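Side-chain contact in putative host cell surface-exposed lipoprotein (Streptococcus phage TP-J34, PDB 4EQQ), which is a superinfection exclusion lipoprotein, probably exposed on the host cell surface, that targets the phage tape measure protein and is represented here by its ectodomain: residues S20-Y25 with E56-D61. Sequence-based numbering, arbitrary orientation.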
ATOM      1  N   SER A  20      12.408   4.082  13.494  1.00 23.68           N
ATOM      2  CA  SER A  20      12.030   5.330  12.810  1.00 24.34           C
ATOM      3  C   SER A  20      11.479   5.004  11.400  1.00 27.42           C
ATOM      4  O   SER A  20      10.432   5.522  10.995  1.00 25.23           O
ATOM      5  CB  SER A  20      13.256   6.241  12.705  1.00 28.42           C
ATOM      6  OG  SER A  20      12.898   7.417  12.002  1.00 44.36           O
ATOM      7  N   LYS A  21      12.176   4.118  10.676  1.00 23.89           N
ATOM      8  CA  LYS A  21      11.777   3.686   9.341  1.00 24.32           C
ATOM      9  C   LYS A  21      10.447   2.888   9.394  1.00 26.94           C
ATOM     10  O   LYS A  21       9.566   3.132   8.577  1.00 25.37           O
ATOM     11  CB  LYS A  21      12.911   2.868   8.691  1.00 25.58           C
ATOM     12  CG  LYS A  21      12.694   2.480   7.231  1.00 37.73           C
ATOM     13  CD  LYS A  21      12.352   3.662   6.280  1.00 50.00           C
ATOM     14  CE  LYS A  21      13.517   4.581   6.000  1.00 57.52           C
ATOM     15  NZ  LYS A  21      13.233   5.501   4.866  1.00 66.30           N
ATOM     16  N   ALA A  22      10.290   1.985  10.389  1.00 24.01           N
ATOM     17  CA  ALA A  22       9.070   1.187  10.573  1.00 22.75           C
ATOM     18  C   ALA A  22       7.842   2.103  10.767  1.00 25.68           C
ATOM     19  O   ALA A  22       6.797   1.862  10.159  1.00 23.74           O
ATOM     20  CB  ALA A  22       9.224   0.246  11.763  1.00 22.89           C
ATOM     21  N   LYS A  23       7.993   3.168  11.591  1.00 23.83           N
ATOM     22  CA  LYS A  23       6.948   4.167  11.851  1.00 23.98           C
ATOM     23  C   LYS A  23       6.541   4.891  10.567  1.00 28.34           C
ATOM     24  O   LYS A  23       5.370   5.162  10.366  1.00 26.41           O
ATOM     25  CB  LYS A  23       7.433   5.192  12.874  1.00 25.03           C
ATOM     26  CG  LYS A  23       7.470   4.672  14.287  1.00 29.91           C
ATOM     27  CD  LYS A  23       8.096   5.697  15.242  1.00 28.78           C
ATOM     28  CE  LYS A  23       8.082   5.212  16.675  1.00 26.48           C
ATOM     29  NZ  LYS A  23       6.714   5.246  17.234  1.00 33.25           N
ATOM     30  N   GLN A  24       7.517   5.213   9.715  1.00 27.05           N
ATOM     31  CA  GLN A  24       7.304   5.866   8.414  1.00 27.74           C
ATOM     32  C   GLN A  24       6.463   4.954   7.508  1.00 30.72           C
ATOM     33  O   GLN A  24       5.440   5.381   6.978  1.00 30.97           O
ATOM     34  CB  GLN A  24       8.671   6.119   7.776  1.00 29.29           C
ATOM     35  CG  GLN A  24       8.785   7.342   6.932  1.00 55.45           C
ATOM     36  CD  GLN A  24      10.253   7.639   6.728  1.00 76.99           C
ATOM     37  OE1 GLN A  24      10.948   8.140   7.622  1.00 73.95           O
ATOM     38  NE2 GLN A  24      10.780   7.247   5.584  1.00 65.47           N
ATOM     39  N   TYR A  25       6.856   3.680   7.388  1.00 25.16           N
ATOM     40  CA  TYR A  25       6.112   2.702   6.595  1.00 25.51           C
ATOM     41  C   TYR A  25       4.687   2.516   7.081  1.00 32.12           C
ATOM     42  O   TYR A  25       3.773   2.530   6.261  1.00 32.46           O
ATOM     43  CB  TYR A  25       6.820   1.341   6.580  1.00 25.06           C
ATOM     44  CG  TYR A  25       8.025   1.290   5.683  1.00 24.66           C
ATOM     45  CD1 TYR A  25       7.934   1.637   4.336  1.00 25.82           C
ATOM     46  CD2 TYR A  25       9.243   0.804   6.151  1.00 25.30           C
ATOM     47  CE1 TYR A  25       9.043   1.569   3.495  1.00 25.94           C
ATOM     48  CE2 TYR A  25      10.343   0.684   5.308  1.00 26.05           C
ATOM     49  CZ  TYR A  25      10.243   1.079   3.984  1.00 30.73           C
ATOM     50  OH  TYR A  25      11.324   0.965   3.162  1.00 29.17           O
ATOM     51  N   GLU A  56       8.156  -5.040  16.507  1.00 24.32           N
ATOM     52  CA  GLU A  56       7.567  -5.194  17.849  1.00 25.57           C
ATOM     53  C   GLU A  56       7.677  -3.962  18.745  1.00 30.14           C
ATOM     54  O   GLU A  56       6.929  -3.854  19.727  1.00 29.39           O
ATOM     55  CB  GLU A  56       8.238  -6.389  18.587  1.00 27.46           C
ATOM     56  CG  GLU A  56       7.928  -7.763  17.991  1.00 31.86           C
ATOM     57  CD  GLU A  56       6.480  -8.217  18.014  1.00 40.28           C
ATOM     58  OE1 GLU A  56       5.649  -7.584  18.706  1.00 40.21           O
ATOM     59  OE2 GLU A  56       6.180  -9.233  17.351  1.00 36.57           O
ATOM     60  N   ASN A  57       8.631  -3.057  18.441  1.00 27.07           N
ATOM     61  CA  ASN A  57       8.972  -1.929  19.304  1.00 26.05           C
ATOM     62  C   ASN A  57       8.792  -0.535  18.710  1.00 30.19           C
ATOM     63  O   ASN A  57       9.427   0.416  19.173  1.00 29.46           O
ATOM     64  CB  ASN A  57      10.403  -2.149  19.837  1.00 27.40           C
ATOM     65  CG  ASN A  57      10.511  -3.373  20.726  1.00 36.21           C
ATOM     66  OD1 ASN A  57      10.141  -3.336  21.898  1.00 34.73           O
ATOM     67  ND2 ASN A  57      10.980  -4.494  20.176  1.00 24.90           N
ATOM     68  N   SER A  58       7.887  -0.393  17.726  1.00 25.91           N
ATOM     69  CA  SER A  58       7.631   0.887  17.084  1.00 25.10           C
ATOM     70  C   SER A  58       6.262   1.480  17.430  1.00 28.32           C
ATOM     71  O   SER A  58       5.871   2.485  16.830  1.00 27.22           O
ATOM     72  CB  SER A  58       7.803   0.761  15.570  1.00 27.11           C
ATOM     73  OG  SER A  58       9.113   0.320  15.267  1.00 25.45           O
ATOM     74  N   GLY A  59       5.556   0.857  18.383  1.00 25.80           N
ATOM     75  CA  GLY A  59       4.232   1.281  18.839  1.00 25.74           C
ATOM     76  C   GLY A  59       3.145   1.087  17.802  1.00 29.14           C
ATOM     77  O   GLY A  59       2.091   1.726  17.868  1.00 29.12           O
ATOM     78  N   ILE A  60       3.401   0.226  16.806  1.00 25.59           N
ATOM     79  CA  ILE A  60       2.431   0.008  15.722  1.00 24.56           C
ATOM     80  C   ILE A  60       1.239  -0.808  16.187  1.00 28.85           C
ATOM     81  O   ILE A  60       1.406  -1.864  16.807  1.00 28.82           O
ATOM     82  CB  ILE A  60       3.088  -0.571  14.432  1.00 26.50           C
ATOM     83  CG1 ILE A  60       4.180   0.378  13.887  1.00 25.53           C
ATOM     84  CG2 ILE A  60       2.023  -0.884  13.352  1.00 25.54           C
ATOM     85  CD1 ILE A  60       5.172  -0.276  12.997  1.00 27.28           C
ATOM     86  N   ASP A  61       0.035  -0.316  15.863  1.00 25.02           N
ATOM     87  CA  ASP A  61      -1.201  -1.027  16.118  1.00 24.92           C
ATOM     88  C   ASP A  61      -1.560  -1.730  14.783  1.00 27.63           C
ATOM     89  O   ASP A  61      -2.087  -1.102  13.867  1.00 27.32           O
ATOM     90  CB  ASP A  61      -2.323  -0.061  16.560  1.00 26.45           C
ATOM     91  CG  ASP A  61      -3.589  -0.788  17.011  1.00 33.72           C
ATOM     92  OD1 ASP A  61      -3.784  -1.954  16.607  1.00 32.78           O
ATOM     93  OD2 ASP A  61      -4.366  -0.200  17.795  1.00 40.89           O
TER
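Lys23, Ala22, Ser58 and Ile60 form a small helix-to-linker contact, part polar and part apolar, where helix 13-28 packs against the turn that leaves helix 48-57. The two segments approach most closely at Lys23 and Ser58, whose CA atoms lie 6.2 Å apart, and they bury 184 Å² between them. The polar part is one hydrogen bond, from Lys23 NZ to Ser58 O at 2.9 Å. The lysine chain is extended through chi2 and chi3 and then bends at chi4 (-73°), which turns NZ onto the carbonyl. The C=O...N angle is 128°, and the ammonium sits 50° out of the carbonyl plane, so the donor approaches from above rather than along a lone pair. Nearer the backbone, Lys23 CG lies 4.1 Å from Ser58 CB. In the helix-turn-helix (HTH) fold of this ectodomain, the contact joins helix 13-28 to the connection between helix 48-57 and helix 62-77. On the more buried side, the methyl of Ala22 faces Ser58, with Ala22 CB 3.5 Å from Ser58 OG; that hydroxyl hydrogen-bonds to Ala54 O, back in helix 48-57. Ile60 supplies the apolar part, its CD1 lying 4.3 Å from Ala22 CB. The same Ile60 CD1 methyl also lies against the backbone carbonyl of the alanine, 3.9 Å from Ala22 O. Both Ala22 and Ile60 also touch Leu36 of helix 33-42, while Ser58 rests on Val19 and Ile60 on Ala26, both in helix 13-28.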